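Local coordinates for NanU sialic acid binding protein (Bacteroides fragilis, PDB 4L7T) that binds sialic acid with high affinity as a SusD-like protein of the outer membrane, probably working together with its partner NanO in uptake, at residues 58-63 and 79-84; 100-105 and 136-141; 186-191 and 207-212; 267-272 and 383-388. All coordinates share one frame; numbering follows the deposited sequence.

Along the chain the four contacts come in series, each closing before the next opens. Interaction 1 joins the loop after helix 51-58 to the short helix 80-83, with its centre about 23 Å from those of interactions 2 and 4 and about 31 Å from that of interaction 3. The other three touch one another. Helices 121-146 and 206-223 meet where Leu212 of interaction 3 packs on Ala136 and Phe140 of interaction 2, and the two-stranded sheet of interaction 4 lies against both helices through Tyr386 and Ile385. Paired antiparallel helices thus share a core with a short sheet, consistent with the assignment of SusD families to the TPR clan.

Interaction 1: residues 58-63 and 79-84; sequences GEPRAD and ERLPFN
Arg61 and Asn84 hold each other through three hydrogen bonds. NE and NH2 of Arg61 approach Asn84 OD1 side-on, at 2.8 Å from NE to OD1, with the oxygen in the guanidinium plane. In return Asn84 ND2 donates to Arg61 O at 3.0 Å, reaching a lone pair in the carbonyl plane. Asn84, just past helix 80-83, closes it in a Schellman motif. The tightest packing is backbone-led: Pro60 O lies 3.3 Å from Pro82 CA, and Arg61 CA makes a nearly straight CA-H...O contact with Leu81 O at 3.5 Å. On the looser side a water lies 2.8 Å from both Ala62 O and Pro82 O and bridges them. Arg61 also makes a cation-pi contact with Trp495 and bonds to Arg492 O, while Asn84 ND2 bonds to Ser487. Helix 51-58 flanks the contact, its Phe55 and Leu56 touching Pro60 and Leu81; Arg61 and Ala62 rest on helix 470-477, just ahead of strand 65-67.

Interaction 2: residues 100-105 and 136-141; sequences YKVINQ and AYLYFH
Ile103 CG1 stands anti to its carbonyl carbon (chi1 -75°) and its chain runs on extended to CD1, which settles on the ring of Tyr139, itself turned out with CG beside the backbone N (chi1 -84°). They belong to an antiparallel helix pair, 99-115 against 121-146, within the SusD-like N-terminal region; the axes of the two short segments approach to 10.2 Å at 153° between their directions. CD1 sits 3.9 Å from the centroid of the Tyr139 ring, over one face but offset toward the rim, a CH-pi contact. The other branch, CG2, reaches the phenol end, 3.5 Å from Tyr139 OH. Both branches lie on the same side of the ring, CD1 over the face and CG2 near the hydroxyl. Beside this, Leu138 and Ile103 slide past each other in opposite directions, with Leu138 CD1 at 4.0 Å from Ile103 CG1. The same methyl meets Val102 CG1 across its path, at 3.6 Å. No hydrogen bond links the two segments: Tyr139 OH bonds to Tyr152 O and Tyr100 OH to Ile150 O. Both bonds run to the loop that follows helix 121-146. The two tyrosine side chains cross at about a right angle, and Tyr100 CE1 comes within 3.8 Å of Tyr139 OH.

Interaction 3: residues 186-191 and 207-212; sequences ASEKGF and AATQML
Thr209 faces Ser187 across the gap between two helices, and its side chain can be followed outward. Its CB lies 3.6 Å from Ser187 OG. From there the chain forks. The OG1 branch, anti to the carbonyl carbon (chi1 -72°), donates its proton to Ser187 OG at 2.7 Å, and the same oxygen lies at the edge of the Phe191 ring, in plane, 3.6 Å from CE2. CG2, anti to the backbone N, also touches Ser187 OG, at 3.6 Å, and packs on Glu188 CG at 3.9 Å. The buried hydroxyl pair is part of a longer chain of bonds, since Trp204 NE1 donates to Thr209 OG1 and Ser187 OG bonds to Gly129 O of helix 121-146. Next to it, Gln210 NE2 donates to Glu188 OE2 at 2.8 Å, with an N-H...O angle of 168°. The oxygen lies in the amide plane, but the donor comes in on the anti side, tilted from the carboxylate plane. An extended Glu188 and a Gln210 bent at chi2 cross at about a right angle to make this bond. Lys213 forms a salt bridge to the same oxygen, which would probably steady its negative charge. Helices 173-191 and 206-223, joined by this hydroxyl pair and its flanking amide-carboxylate bond, form an antiparallel helical hairpin consistent with the TPR-clan assignment of the SusD family.

Interaction 4: residues 267-272 and 383-388; sequences IIFSIR and YPIYRY
Tyr386 O takes two backbone donors, Ile268 N at 2.8 Å and Phe269 N at 2.9 Å, both tilted from the carbonyl plane. Phe269 O mirrors this across the pair, accepting from Ile385 N at 2.9 Å and from Tyr386 N at 3.0 Å. Each doubly gripped oxygen marks a classic beta bulge: Ile268 and Phe269 both face Tyr386, and Ile385 and Tyr386 both face Phe269. Beyond the bulges the register becomes regular again, with Ile271 and Tyr383 exchanging two backbone hydrogen bonds as a hydrogen-bonded antiparallel pair. The bulge residues Ile268 and Ile385 both turn toward the opposite strand. Ile385 CB meets Phe269 CD2 at 3.7 Å, the two side chains lying side by side and pointing the same way, while Ile385 CG1 reaches Ile271 CG1 at 3.8 Å. The CG2 methyl of Ile385 also sits over the centre of one face of the neighbouring Tyr386 ring. On the other strand, Ile268 CB lies 3.9 Å from Tyr386 CB. The polar ends look elsewhere, Tyr386 OH to Glu215 and Arg387 to the carboxylates of Glu467, Glu463 and Glu266. Helix 206-223 covers Ile268 and Tyr386, and helix 33-48 touches Phe269. What results from strands 267-271 and 383-387 is a small two-stranded antiparallel sheet, doubly bulged and buried among the helices of the SusD fold.

Interaction 1: residues 58-63 and 79-84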
loop_
_atom_site.group_PDB
_atom_site.type_symbol
_atom_site.label_atom_id
_atom_site.label_comp_id
_atom_site.label_asym_id
_atom_site.label_seq_id
_atom_site.Cartn_x
_atom_site.Cartn_y
_atom_site.Cartn_z
ATOM N N GLY A 58 1.385 3.182 -5.434
ATOM C CA GLY A 58 2.217 2.015 -5.180
ATOM C C GLY A 58 1.945 0.863 -6.100
ATOM O O GLY A 58 2.744 -0.087 -6.087
ATOM N N GLU A 59 0.821 0.860 -6.835
ATOM C CA GLU A 59 0.500 -0.344 -7.611
ATOM C C GLU A 59 0.146 -0.230 -9.108
ATOM O O GLU A 59 0.762 -0.929 -9.896
ATOM C CB GLU A 59 -0.572 -1.148 -6.841
ATOM C CG GLU A 59 -1.048 -2.434 -7.507
ATOM C CD GLU A 59 -1.903 -3.280 -6.619
ATOM O OE1 GLU A 59 -1.597 -3.388 -5.385
ATOM O OE2 GLU A 59 -2.847 -3.921 -7.143
ATOM N N PRO A 60 -0.871 0.547 -9.505
ATOM C CA PRO A 60 -1.395 0.308 -10.896
ATOM C C PRO A 60 -0.539 0.773 -12.114
ATOM O O PRO A 60 -0.938 0.468 -13.235
ATOM C CB PRO A 60 -2.711 1.094 -10.943
ATOM C CG PRO A 60 -2.984 1.546 -9.491
ATOM C CD PRO A 60 -1.774 1.393 -8.682
ATOM N N ARG A 61 0.580 1.434 -11.856
ATOM C CA ARG A 61 1.577 1.714 -12.975
ATOM C C ARG A 61 2.314 0.442 -13.387
ATOM O O ARG A 61 3.032 0.451 -14.410
ATOM C CB ARG A 61 2.532 2.862 -12.665
ATOM C CG ARG A 61 1.759 4.171 -12.679
ATOM C CD ARG A 61 2.729 5.319 -12.507
ATOM N NE ARG A 61 3.729 5.453 -13.606
ATOM C CZ ARG A 61 4.785 6.247 -13.556
ATOM N NH1 ARG A 61 5.029 7.065 -12.517
ATOM N NH2 ARG A 61 5.581 6.207 -14.619
ATOM N N ALA A 62 2.157 -0.638 -12.608
ATOM C CA ALA A 62 2.973 -1.861 -12.858
ATOM C C ALA A 62 2.149 -2.825 -13.746
ATOM O O ALA A 62 1.493 -2.320 -14.705
ATOM C CB ALA A 62 3.429 -2.520 -11.519
ATOM N N ASP A 63 2.280 -4.137 -13.555
ATOM C CA ASP A 63 1.835 -5.109 -14.559
ATOM C C ASP A 63 0.501 -5.819 -14.269
ATOM O O ASP A 63 0.030 -6.655 -15.081
ATOM C CB ASP A 63 2.964 -6.138 -14.839
ATOM C CG ASP A 63 3.533 -6.760 -13.567
ATOM O OD1 ASP A 63 3.374 -6.199 -12.421
ATOM O OD2 ASP A 63 4.214 -7.809 -13.682
ATOM N N GLU A 79 -6.883 3.972 -17.510
ATOM C CA GLU A 79 -5.882 3.248 -18.305
ATOM C C GLU A 79 -4.551 3.928 -18.424
ATOM O O GLU A 79 -3.539 3.243 -18.694
ATOM C CB GLU A 79 -6.460 2.907 -19.700
ATOM C CG GLU A 79 -6.494 4.057 -20.746
ATOM C CD GLU A 79 -7.427 5.216 -20.406
ATOM O OE1 GLU A 79 -8.415 4.997 -19.659
ATOM O OE2 GLU A 79 -7.174 6.351 -20.911
ATOM N N ARG A 80 -4.524 5.237 -18.183
ATOM C CA ARG A 80 -3.227 5.946 -18.244
ATOM C C ARG A 80 -2.199 5.428 -17.236
ATOM O O ARG A 80 -0.967 5.538 -17.461
ATOM C CB ARG A 80 -3.375 7.480 -18.170
ATOM C CG ARG A 80 -4.186 8.081 -19.321
ATOM C CD ARG A 80 -3.983 9.608 -19.383
ATOM N NE ARG A 80 -4.809 10.114 -20.487
ATOM C CZ ARG A 80 -6.071 10.566 -20.355
ATOM N NH1 ARG A 80 -6.654 10.777 -19.172
ATOM N NH2 ARG A 80 -6.743 10.898 -21.453
ATOM N N LEU A 81 -2.691 4.834 -16.148
ATOM C CA LEU A 81 -1.758 4.258 -15.159
ATOM C C LEU A 81 -1.078 2.978 -15.707
ATOM O O LEU A 81 0.172 3.008 -15.857
ATOM C CB LEU A 81 -2.409 4.104 -13.755
ATOM C CG LEU A 81 -2.585 5.476 -13.028
ATOM C CD1 LEU A 81 -3.227 6.729 -13.688
ATOM C CD2 LEU A 81 -3.269 5.145 -11.668
ATOM N N PRO A 82 -1.857 1.880 -15.995
ATOM C CA PRO A 82 -1.162 0.682 -16.551
ATOM C C PRO A 82 -0.465 0.926 -17.877
ATOM O O PRO A 82 0.568 0.288 -18.155
ATOM C CB PRO A 82 -2.234 -0.409 -16.699
ATOM C CG PRO A 82 -3.594 0.418 -16.593
ATOM C CD PRO A 82 -3.319 1.626 -15.736
ATOM N N PHE A 83 -0.971 1.878 -18.636
ATOM C CA PHE A 83 -0.289 2.166 -19.950
ATOM C C PHE A 83 0.863 3.140 -19.809
ATOM O O PHE A 83 1.569 3.347 -20.814
ATOM C CB PHE A 83 -1.279 2.751 -21.009
ATOM C CG PHE A 83 -2.448 1.861 -21.366
ATOM C CD1 PHE A 83 -2.515 0.489 -21.019
ATOM C CD2 PHE A 83 -3.519 2.391 -22.116
ATOM C CE1 PHE A 83 -3.661 -0.325 -21.398
ATOM C CE2 PHE A 83 -4.623 1.595 -22.505
ATOM C CZ PHE A 83 -4.717 0.239 -22.143
ATOM N N ASN A 84 1.030 3.775 -18.613
ATOM C CA ASN A 84 2.139 4.731 -18.385
ATOM C C ASN A 84 2.121 5.856 -19.442
ATOM O O ASN A 84 3.159 6.232 -20.012
ATOM C CB ASN A 84 3.437 3.980 -18.296
ATOM C CG ASN A 84 3.566 3.283 -16.932
ATOM O OD1 ASN A 84 3.887 3.960 -15.935
ATOM N ND2 ASN A 84 3.339 2.043 -16.882
HETATM O O HOH W 1 2.560 -1.287 -17.081
#

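Interaction 2: residues 100-105 and 136-141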
loop_
_atom_site.group_PDB
_atom_site.type_symbol
_atom_site.label_atom_id
_atom_site.label_comp_id
_atom_site.label_asym_id
_atom_site.label_seq_id
_atom_site.Cartn_x
_atom_site.Cartn_y
_atom_site.Cartn_z
ATOM N N TYR A 100 0.311 17.425 1.328
ATOM C CA TYR A 100 0.820 18.618 2.036
ATOM C C TYR A 100 -0.159 19.141 3.069
ATOM O O TYR A 100 0.280 19.730 4.051
ATOM C CB TYR A 100 1.306 19.699 1.043
ATOM C CG TYR A 100 2.670 19.423 0.500
ATOM C CD1 TYR A 100 3.830 19.513 1.276
ATOM C CD2 TYR A 100 2.833 18.979 -0.852
ATOM C CE1 TYR A 100 5.054 19.238 0.751
ATOM C CE2 TYR A 100 4.050 18.677 -1.370
ATOM C CZ TYR A 100 5.175 18.805 -0.606
ATOM O OH TYR A 100 6.460 18.583 -1.065
ATOM N N LYS A 101 -1.442 18.927 2.833
ATOM C CA LYS A 101 -2.470 19.326 3.769
ATOM C C LYS A 101 -2.260 18.534 5.079
ATOM O O LYS A 101 -2.440 19.108 6.182
ATOM C CB LYS A 101 -3.844 19.024 3.201
ATOM C CG LYS A 101 -5.012 19.206 4.196
ATOM C CD LYS A 101 -6.349 19.190 3.480
ATOM C CE LYS A 101 -7.445 18.407 4.221
ATOM N NZ LYS A 101 -8.462 19.290 4.936
ATOM N N VAL A 102 -1.907 17.238 4.932
ATOM C CA VAL A 102 -1.693 16.359 6.111
ATOM C C VAL A 102 -0.454 16.744 6.822
ATOM O O VAL A 102 -0.485 16.893 8.082
ATOM C CB VAL A 102 -1.634 14.865 5.716
ATOM C CG1 VAL A 102 -1.606 14.004 6.995
ATOM C CG2 VAL A 102 -2.877 14.527 4.881
ATOM N N ILE A 103 0.644 16.963 6.078
ATOM C CA ILE A 103 1.922 17.372 6.588
ATOM C C ILE A 103 1.759 18.704 7.379
ATOM O O ILE A 103 2.289 18.837 8.465
ATOM C CB ILE A 103 2.963 17.517 5.464
ATOM C CG1 ILE A 103 3.447 16.112 4.964
ATOM C CG2 ILE A 103 4.210 18.349 5.854
ATOM C CD1 ILE A 103 4.072 16.227 3.536
ATOM N N ASN A 104 1.039 19.665 6.803
ATOM C CA ASN A 104 0.875 20.949 7.554
ATOM C C ASN A 104 0.312 20.762 8.962
ATOM O O ASN A 104 0.822 21.377 9.901
ATOM C CB ASN A 104 -0.033 21.895 6.756
ATOM C CG ASN A 104 -0.010 23.345 7.288
ATOM O OD1 ASN A 104 1.031 23.899 7.577
ATOM N ND2 ASN A 104 -1.156 23.924 7.334
ATOM N N GLN A 105 -0.676 19.914 9.082
ATOM C CA GLN A 105 -1.318 19.649 10.376
ATOM C C GLN A 105 -0.443 18.843 11.329
ATOM O O GLN A 105 -0.455 19.041 12.560
ATOM C CB GLN A 105 -2.601 18.913 10.211
ATOM C CG GLN A 105 -3.609 19.650 9.285
ATOM C CD GLN A 105 -4.253 20.797 9.949
ATOM O OE1 GLN A 105 -4.809 20.644 11.048
ATOM N NE2 GLN A 105 -4.252 21.983 9.257
ATOM N N ALA A 136 7.489 11.419 8.079
ATOM C CA ALA A 136 8.473 10.673 7.273
ATOM C C ALA A 136 7.775 9.726 6.235
ATOM O O ALA A 136 8.260 9.576 5.118
ATOM C CB ALA A 136 9.439 9.861 8.187
ATOM N N TYR A 137 6.683 9.090 6.633
ATOM C CA TYR A 137 5.896 8.198 5.779
ATOM C C TYR A 137 5.367 8.943 4.533
ATOM O O TYR A 137 5.533 8.495 3.348
ATOM C CB TYR A 137 4.738 7.538 6.547
ATOM C CG TYR A 137 3.933 6.650 5.669
ATOM C CD1 TYR A 137 4.411 5.326 5.362
ATOM C CD2 TYR A 137 2.690 7.046 5.138
ATOM C CE1 TYR A 137 3.652 4.469 4.553
ATOM C CE2 TYR A 137 2.011 6.221 4.330
ATOM C CZ TYR A 137 2.487 4.940 4.015
ATOM O OH TYR A 137 1.759 4.123 3.146
ATOM N N LEU A 138 4.761 10.100 4.796
ATOM C CA LEU A 138 4.306 10.950 3.679
ATOM C C LEU A 138 5.450 11.482 2.831
ATOM O O LEU A 138 5.309 11.345 1.572
ATOM C CB LEU A 138 3.473 12.121 4.201
ATOM C CG LEU A 138 2.209 11.611 4.807
ATOM C CD1 LEU A 138 1.538 12.676 5.737
ATOM C CD2 LEU A 138 1.190 11.138 3.838
ATOM N N TYR A 139 6.593 11.982 3.390
ATOM C CA TYR A 139 7.690 12.441 2.542
ATOM C C TYR A 139 8.270 11.277 1.711
ATOM O O TYR A 139 8.868 11.530 0.676
ATOM C CB TYR A 139 8.777 13.193 3.342
ATOM C CG TYR A 139 8.340 14.677 3.507
ATOM C CD1 TYR A 139 8.355 15.576 2.412
ATOM C CD2 TYR A 139 7.892 15.158 4.731
ATOM C CE1 TYR A 139 7.983 16.898 2.566
ATOM C CE2 TYR A 139 7.486 16.516 4.891
ATOM C CZ TYR A 139 7.548 17.371 3.778
ATOM O OH TYR A 139 7.087 18.690 3.913
ATOM N N PHE A 140 8.242 10.032 2.262
ATOM C CA PHE A 140 8.823 8.936 1.493
ATOM C C PHE A 140 7.956 8.559 0.266
ATOM O O PHE A 140 8.544 8.150 -0.735
ATOM C CB PHE A 140 9.023 7.714 2.431
ATOM C CG PHE A 140 9.769 6.557 1.803
ATOM C CD1 PHE A 140 10.959 6.732 1.132
ATOM C CD2 PHE A 140 9.310 5.241 1.981
ATOM C CE1 PHE A 140 11.684 5.619 0.584
ATOM C CE2 PHE A 140 10.001 4.130 1.397
ATOM C CZ PHE A 140 11.184 4.318 0.671
ATOM N N HIS A 141 6.622 8.649 0.358
ATOM C CA HIS A 141 5.737 8.562 -0.881
ATOM C C HIS A 141 6.123 9.674 -1.845
ATOM O O HIS A 141 6.266 9.389 -3.085
ATOM C CB HIS A 141 4.242 8.682 -0.570
ATOM C CG HIS A 141 3.639 7.428 -0.112
ATOM N ND1 HIS A 141 3.397 6.390 -0.988
ATOM C CD2 HIS A 141 3.167 7.037 1.108
ATOM C CE1 HIS A 141 2.816 5.399 -0.334
ATOM N NE2 HIS A 141 2.587 5.793 0.915
#

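Interaction 3: residues 186-191 and 207-212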
loop_
_atom_site.group_PDB
_atom_site.type_symbol
_atom_site.label_atom_id
_atom_site.label_comp_id
_atom_site.label_asym_id
_atom_site.label_seq_id
_atom_site.Cartn_x
_atom_site.Cartn_y
_atom_site.Cartn_z
ATOM N N ALA A 186 13.954 11.095 14.945
ATOM C CA ALA A 186 13.146 11.784 15.961
ATOM C C ALA A 186 11.956 10.929 16.415
ATOM O O ALA A 186 11.538 10.960 17.602
ATOM C CB ALA A 186 12.633 13.165 15.377
ATOM N N SER A 187 11.324 10.162 15.498
ATOM C CA SER A 187 10.238 9.256 15.854
ATOM C C SER A 187 10.727 8.176 16.857
ATOM O O SER A 187 10.045 7.903 17.856
ATOM C CB SER A 187 9.642 8.566 14.564
ATOM O OG SER A 187 8.681 7.644 14.991
ATOM N N GLU A 188 11.861 7.546 16.555
ATOM C CA GLU A 188 12.460 6.529 17.423
ATOM C C GLU A 188 12.763 7.124 18.771
ATOM O O GLU A 188 12.531 6.439 19.779
ATOM C CB GLU A 188 13.763 6.011 16.795
ATOM C CG GLU A 188 13.490 5.122 15.574
ATOM C CD GLU A 188 14.787 4.523 15.012
ATOM O OE1 GLU A 188 15.637 5.254 14.487
ATOM O OE2 GLU A 188 15.015 3.298 15.211
ATOM N N LYS A 189 13.313 8.343 18.768
ATOM C CA LYS A 189 13.591 9.012 20.043
ATOM C C LYS A 189 12.298 9.139 20.861
ATOM O O LYS A 189 12.327 8.917 22.122
ATOM C CB LYS A 189 14.273 10.355 19.808
ATOM C CG LYS A 189 14.747 11.036 21.125
ATOM C CD LYS A 189 15.165 12.469 20.866
ATOM C CE LYS A 189 15.614 13.132 22.198
ATOM N NZ LYS A 189 17.051 12.959 22.361
ATOM N N GLY A 190 11.162 9.464 20.203
ATOM C CA GLY A 190 9.911 9.676 20.925
ATOM C C GLY A 190 9.433 8.357 21.517
ATOM O O GLY A 190 9.028 8.260 22.701
ATOM N N PHE A 191 9.474 7.278 20.716
ATOM C CA PHE A 191 9.001 6.027 21.279
ATOM C C PHE A 191 9.888 5.389 22.313
ATOM O O PHE A 191 9.377 4.607 23.136
ATOM C CB PHE A 191 8.752 5.003 20.159
ATOM C CG PHE A 191 7.618 5.373 19.248
ATOM C CD1 PHE A 191 6.288 5.534 19.765
ATOM C CD2 PHE A 191 7.824 5.517 17.852
ATOM C CE1 PHE A 191 5.164 5.841 18.917
ATOM C CE2 PHE A 191 6.769 5.847 17.019
ATOM C CZ PHE A 191 5.414 5.997 17.500
ATOM N N ALA A 207 6.595 -0.019 15.816
ATOM C CA ALA A 207 6.765 -1.049 14.761
ATOM C C ALA A 207 6.509 -0.440 13.368
ATOM O O ALA A 207 7.120 -0.835 12.401
ATOM C CB ALA A 207 5.851 -2.185 14.972
ATOM N N ALA A 208 5.578 0.501 13.244
ATOM C CA ALA A 208 5.361 1.178 11.957
ATOM C C ALA A 208 6.604 2.027 11.599
ATOM O O ALA A 208 7.029 2.030 10.457
ATOM C CB ALA A 208 4.101 2.138 12.053
ATOM N N THR A 209 7.199 2.742 12.573
ATOM C CA THR A 209 8.426 3.469 12.305
ATOM C C THR A 209 9.508 2.535 11.858
ATOM O O THR A 209 10.237 2.837 10.902
ATOM C CB THR A 209 8.912 4.316 13.554
ATOM O OG1 THR A 209 7.966 5.414 13.640
ATOM C CG2 THR A 209 10.292 4.908 13.346
ATOM N N GLN A 210 9.611 1.353 12.493
ATOM C CA GLN A 210 10.691 0.417 12.103
ATOM C C GLN A 210 10.452 -0.191 10.694
ATOM O O GLN A 210 11.409 -0.420 9.948
ATOM C CB GLN A 210 10.845 -0.723 13.120
ATOM C CG GLN A 210 11.346 -0.213 14.511
ATOM C CD GLN A 210 12.642 0.480 14.406
ATOM O OE1 GLN A 210 13.578 -0.041 13.822
ATOM N NE2 GLN A 210 12.742 1.664 15.010
ATOM N N MET A 211 9.169 -0.398 10.329
ATOM C CA MET A 211 8.904 -0.894 8.966
ATOM C C MET A 211 9.322 0.207 7.945
ATOM O O MET A 211 9.992 -0.105 6.938
ATOM C CB MET A 211 7.392 -1.130 8.778
ATOM C CG MET A 211 6.849 -2.398 9.393
ATOM S SD MET A 211 7.472 -3.875 8.585
ATOM C CE MET A 211 6.682 -3.760 6.959
ATOM N N LEU A 212 8.931 1.476 8.204
ATOM C CA LEU A 212 9.251 2.535 7.290
ATOM C C LEU A 212 10.786 2.671 7.251
ATOM O O LEU A 212 11.367 2.874 6.163
ATOM C CB LEU A 212 8.618 3.828 7.859
ATOM C CG LEU A 212 9.033 5.082 7.114
ATOM C CD1 LEU A 212 8.600 5.038 5.608
ATOM C CD2 LEU A 212 8.445 6.356 7.740
#

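Interaction 4: residues 267-272 and 383-388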
loop_
_atom_site.group_PDB
_atom_site.type_symbol
_atom_site.label_atom_id
_atom_site.label_comp_id
_atom_site.label_asym_id
_atom_site.label_seq_id
_atom_site.Cartn_x
_atom_site.Cartn_y
_atom_site.Cartn_z
ATOM N N ILE A 267 -1.450 -7.308 11.800
ATOM C CA ILE A 267 -1.422 -5.885 11.364
ATOM C C ILE A 267 -0.475 -5.060 12.187
ATOM O O ILE A 267 -0.513 -5.116 13.425
ATOM C CB ILE A 267 -2.858 -5.284 11.469
ATOM C CG1 ILE A 267 -3.887 -6.202 10.763
ATOM C CG2 ILE A 267 -2.901 -3.748 11.005
ATOM C CD1 ILE A 267 -3.632 -6.380 9.287
ATOM N N ILE A 268 0.414 -4.342 11.498
ATOM C CA ILE A 268 1.327 -3.398 12.133
ATOM C C ILE A 268 0.730 -2.011 12.018
ATOM O O ILE A 268 0.604 -1.338 13.055
ATOM C CB ILE A 268 2.790 -3.476 11.593
ATOM C CG1 ILE A 268 3.350 -4.886 11.871
ATOM C CG2 ILE A 268 3.633 -2.304 12.114
ATOM C CD1 ILE A 268 4.752 -5.053 11.106
ATOM N N PHE A 269 0.292 -1.599 10.817
ATOM C CA PHE A 269 -0.420 -0.278 10.766
ATOM C C PHE A 269 -1.467 -0.348 9.632
ATOM O O PHE A 269 -1.144 -0.865 8.550
ATOM C CB PHE A 269 0.585 0.864 10.516
ATOM C CG PHE A 269 -0.059 2.185 10.325
ATOM C CD1 PHE A 269 -0.858 2.708 11.339
ATOM C CD2 PHE A 269 0.051 2.877 9.138
ATOM C CE1 PHE A 269 -1.525 3.954 11.165
ATOM C CE2 PHE A 269 -0.630 4.117 8.945
ATOM C CZ PHE A 269 -1.425 4.636 9.982
ATOM N N SER A 270 -2.734 -0.014 9.916
ATOM C CA SER A 270 -3.793 -0.096 8.893
ATOM C C SER A 270 -4.582 1.169 8.927
ATOM O O SER A 270 -4.672 1.815 9.964
ATOM C CB SER A 270 -4.672 -1.284 9.226
ATOM O OG SER A 270 -5.677 -1.588 8.277
ATOM N N ILE A 271 -5.126 1.540 7.772
ATOM C CA ILE A 271 -6.088 2.659 7.677
ATOM C C ILE A 271 -7.438 2.133 8.037
ATOM O O ILE A 271 -7.954 1.219 7.463
ATOM C CB ILE A 271 -6.096 3.171 6.243
ATOM C CG1 ILE A 271 -4.730 3.691 5.845
ATOM C CG2 ILE A 271 -7.172 4.309 6.133
ATOM C CD1 ILE A 271 -4.140 4.731 6.608
ATOM N N ARG A 272 -8.071 2.683 9.098
ATOM C CA ARG A 272 -9.341 2.220 9.541
ATOM C C ARG A 272 -10.447 2.975 8.799
ATOM O O ARG A 272 -10.496 4.216 8.838
ATOM C CB ARG A 272 -9.616 2.432 11.070
ATOM C CG ARG A 272 -10.941 1.586 11.496
ATOM C CD ARG A 272 -11.401 1.754 12.955
ATOM N NE ARG A 272 -11.902 3.097 13.189
ATOM C CZ ARG A 272 -13.146 3.408 13.551
ATOM N NH1 ARG A 272 -14.055 2.462 13.791
ATOM N NH2 ARG A 272 -13.466 4.685 13.696
ATOM N N TYR A 383 -7.757 -0.712 5.111
ATOM C CA TYR A 383 -6.716 -0.787 4.066
ATOM C C TYR A 383 -5.375 -0.952 4.813
ATOM O O TYR A 383 -4.841 -0.017 5.331
ATOM C CB TYR A 383 -6.764 0.472 3.168
ATOM C CG TYR A 383 -5.708 0.429 2.112
ATOM C CD1 TYR A 383 -5.737 -0.652 1.215
ATOM C CD2 TYR A 383 -4.797 1.412 2.013
ATOM C CE1 TYR A 383 -4.738 -0.745 0.184
ATOM C CE2 TYR A 383 -3.757 1.348 1.013
ATOM C CZ TYR A 383 -3.816 0.258 0.093
ATOM O OH TYR A 383 -2.760 0.245 -0.820
ATOM N N PRO A 384 -4.724 -2.142 4.698
ATOM C CA PRO A 384 -3.486 -2.337 5.532
ATOM C C PRO A 384 -2.323 -1.630 4.871
ATOM O O PRO A 384 -2.188 -1.688 3.640
ATOM C CB PRO A 384 -3.204 -3.846 5.488
ATOM C CG PRO A 384 -3.973 -4.374 4.312
ATOM C CD PRO A 384 -5.203 -3.377 4.109
ATOM N N ILE A 385 -1.520 -0.939 5.633
ATOM C CA ILE A 385 -0.288 -0.313 5.148
ATOM C C ILE A 385 0.911 -1.214 5.422
ATOM O O ILE A 385 1.729 -1.461 4.519
ATOM C CB ILE A 385 -0.066 1.097 5.876
ATOM C CG1 ILE A 385 -1.281 2.008 5.562
ATOM C CG2 ILE A 385 1.232 1.710 5.526
ATOM C CD1 ILE A 385 -1.493 2.392 4.009
ATOM N N TYR A 386 1.012 -1.719 6.673
ATOM C CA TYR A 386 2.127 -2.599 7.041
ATOM C C TYR A 386 1.580 -3.786 7.781
ATOM O O TYR A 386 0.788 -3.647 8.769
ATOM C CB TYR A 386 3.093 -1.923 7.990
ATOM C CG TYR A 386 3.881 -0.793 7.365
ATOM C CD1 TYR A 386 4.458 -0.905 6.122
ATOM C CD2 TYR A 386 4.102 0.408 8.095
ATOM C CE1 TYR A 386 5.224 0.098 5.577
ATOM C CE2 TYR A 386 4.876 1.415 7.547
ATOM C CZ TYR A 386 5.439 1.253 6.294
ATOM O OH TYR A 386 6.226 2.319 5.822
ATOM N N ARG A 387 1.943 -4.980 7.270
ATOM C CA ARG A 387 1.637 -6.186 8.076
ATOM C C ARG A 387 2.782 -7.113 8.167
ATOM O O ARG A 387 3.801 -6.848 7.567
ATOM C CB ARG A 387 0.436 -6.883 7.568
ATOM C CG ARG A 387 0.484 -7.276 6.219
ATOM C CD ARG A 387 -0.971 -7.692 5.809
ATOM N NE ARG A 387 -1.051 -8.091 4.341
ATOM C CZ ARG A 387 -0.720 -9.285 3.849
ATOM N NH1 ARG A 387 -0.206 -10.272 4.656
ATOM N NH2 ARG A 387 -0.785 -9.483 2.521
ATOM N N TYR A 388 2.703 -8.042 9.108
ATOM C CA TYR A 388 3.878 -8.819 9.458
ATOM C C TYR A 388 4.468 -9.581 8.250
ATOM O O TYR A 388 5.728 -9.695 8.210
ATOM C CB TYR A 388 3.591 -9.787 10.604
ATOM C CG TYR A 388 4.823 -10.450 11.216
ATOM C CD1 TYR A 388 5.980 -9.666 11.485
ATOM C CD2 TYR A 388 4.810 -11.803 11.492
ATOM C CE1 TYR A 388 7.155 -10.258 12.081
ATOM C CE2 TYR A 388 5.981 -12.434 12.052
ATOM C CZ TYR A 388 7.113 -11.611 12.330
ATOM O OH TYR A 388 8.198 -12.259 12.940
#